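Local coordinates for restriction endonuclease THAI (Thermoplasma acidophilum, PDB 3NDH), which cleaves double-stranded DNA at a specific recognition sequence, acting as a restriction endonuclease that intercalates into its substrate DNA without flipping nucleotides, at the interface of chains A and B. Numbering follows the deposited sequence. Chains: chain A/B, restriction endonuclease THAI.

The interface of chains A and B. Residues chain A 218, 221-222; chain B 36, 40, 43, 65.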
loop_
_atom_site.group_PDB
_atom_site.type_symbol
_atom_site.label_atom_id
_atom_site.label_comp_id
_atom_site.label_asym_id
_atom_site.label_seq_id
_atom_site.Cartn_x
_atom_site.Cartn_y
_atom_site.Cartn_z
ATOM N N TRP A 218 16.603 5.387 -6.785
ATOM C CA TRP A 218 17.278 4.751 -5.684
ATOM C C TRP A 218 18.633 4.206 -6.101
ATOM O O TRP A 218 19.575 4.328 -5.328
ATOM C CB TRP A 218 16.377 3.678 -5.080
ATOM C CG TRP A 218 15.028 4.184 -4.704
ATOM C CD1 TRP A 218 13.871 3.896 -5.339
ATOM C CD2 TRP A 218 14.700 5.125 -3.669
ATOM N NE1 TRP A 218 12.819 4.576 -4.750
ATOM C CE2 TRP A 218 13.308 5.331 -3.719
ATOM C CE3 TRP A 218 15.443 5.784 -2.687
ATOM C CZ2 TRP A 218 12.649 6.189 -2.842
ATOM C CZ3 TRP A 218 14.788 6.634 -1.816
ATOM C CH2 TRP A 218 13.406 6.821 -1.895
ATOM N N LEU A 221 20.821 7.137 -5.999
ATOM C CA LEU A 221 21.219 7.479 -4.637
ATOM C C LEU A 221 22.267 6.539 -4.054
ATOM O O LEU A 221 23.098 6.978 -3.260
ATOM C CB LEU A 221 20.003 7.558 -3.699
ATOM C CG LEU A 221 19.093 8.772 -3.900
ATOM C CD1 LEU A 221 17.874 8.675 -3.005
ATOM C CD2 LEU A 221 19.848 10.081 -3.623
ATOM N N TRP A 222 22.238 5.259 -4.428
ATOM C CA TRP A 222 23.313 4.334 -4.048
ATOM C C TRP A 222 24.628 4.685 -4.738
ATOM O O TRP A 222 25.690 4.658 -4.113
ATOM C CB TRP A 222 22.950 2.861 -4.322
ATOM C CG TRP A 222 21.943 2.331 -3.356
ATOM C CD1 TRP A 222 20.669 1.935 -3.635
ATOM C CD2 TRP A 222 22.115 2.199 -1.948
ATOM N NE1 TRP A 222 20.033 1.536 -2.474
ATOM C CE2 TRP A 222 20.901 1.702 -1.422
ATOM C CE3 TRP A 222 23.180 2.456 -1.074
ATOM C CZ2 TRP A 222 20.740 1.438 -0.071
ATOM C CZ3 TRP A 222 23.008 2.224 0.269
ATOM C CH2 TRP A 222 21.790 1.726 0.763
ATOM N N ARG B 36 23.758 5.552 4.332
ATOM C CA ARG B 36 22.647 5.987 3.475
ATOM C C ARG B 36 21.324 5.278 3.655
ATOM O O ARG B 36 20.286 5.863 3.282
ATOM C CB ARG B 36 23.071 5.872 2.021
ATOM C CG ARG B 36 24.350 6.590 1.732
ATOM C CD ARG B 36 24.691 6.551 0.264
ATOM N NE ARG B 36 25.906 7.319 0.021
ATOM C CZ ARG B 36 26.387 7.594 -1.189
ATOM N NH1 ARG B 36 25.745 7.178 -2.272
ATOM N NH2 ARG B 36 27.503 8.302 -1.287
ATOM N N MET B 40 17.380 6.937 3.079
ATOM C CA MET B 40 16.469 6.431 2.077
ATOM C C MET B 40 15.192 5.878 2.709
ATOM O O MET B 40 14.089 6.089 2.198
ATOM C CB MET B 40 17.126 5.363 1.217
ATOM C CG MET B 40 18.316 5.877 0.436
ATOM S SD MET B 40 18.791 4.771 -0.916
ATOM C CE MET B 40 20.548 5.134 -1.028
ATOM N N LEU B 43 12.970 8.729 3.704
ATOM C CA LEU B 43 12.221 9.235 2.544
ATOM C C LEU B 43 11.042 8.314 2.247
ATOM O O LEU B 43 9.944 8.804 1.975
ATOM C CB LEU B 43 13.102 9.334 1.300
ATOM C CG LEU B 43 14.289 10.295 1.341
ATOM C CD1 LEU B 43 14.987 10.276 -0.024
ATOM C CD2 LEU B 43 13.865 11.684 1.735
ATOM N N ILE B 65 14.025 0.097 -2.576
ATOM C CA ILE B 65 15.317 0.609 -2.168
ATOM C C ILE B 65 16.346 -0.531 -2.008
ATOM O O ILE B 65 17.503 -0.414 -2.438
ATOM C CB ILE B 65 15.181 1.396 -0.854
ATOM C CG1 ILE B 65 14.433 2.699 -1.118
ATOM C CG2 ILE B 65 16.528 1.685 -0.219
ATOM C CD1 ILE B 65 13.822 3.329 0.141
#
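B:Met40 pushes its thioether between two tryptophans of chain A. Its methyl covers the middle of the A:Trp222 indole, CE of B:Met40 3.5 Å from CD2 of A:Trp222, a CH-pi contact with both rings. A nearly straight thioether (chi3 -152°) carries the methyl out to that face. CE of B:Met40 also touches CB of A:Leu221 at 3.6 Å. Nearer the root, SD of B:Met40 lies 3.9 Å from CE3 of A:Trp218, and the two side chains pass in opposite directions.

A:Trp218 is met on one face by B:Ile65. The methylene sits above the indole, displaced from its middle, with CG1 of B:Ile65 3.5 Å from CD2 of A:Trp218. CD1 of the isoleucine reaches further, toward CZ3 and CH2 of the six-membered ring. B:Leu43 adds a looser contact at the same end of the indole, with CD1 of B:Leu43 4.1 Å from CZ3 of A:Trp218.

The patch joins helix 216-223 of one subunit to helices 27-46 and 58-74 of the other. It is part of a two-fold symmetric interface and recurs with the chains exchanged. In this two-chain assembly each C-terminal helix packs on the other copy, which may help hold a dimer together.

Polar groups close the rim. The indole N-H of A:Trp222 gives a hydrogen bond to the backbone carbonyl of B:Ile65, NE1 to O 3.2 Å. The oxygen is tilted 18° out of the ring plane. This bond and the methyl over the face together should restrict rotation of the indole.

At the other side B:Arg36 passes A:Trp222. CB of B:Arg36 makes the contact, 4.0 Å from CZ3 of A:Trp222. The guanidinium plane is close to parallel with the indole but does not stack on it. A straight arm brings it to the end of helix 216-223. There NH1 of B:Arg36 donates a bent hydrogen bond to the backbone O of A:Leu221, 2.8 Å long with 126° at the hydrogen.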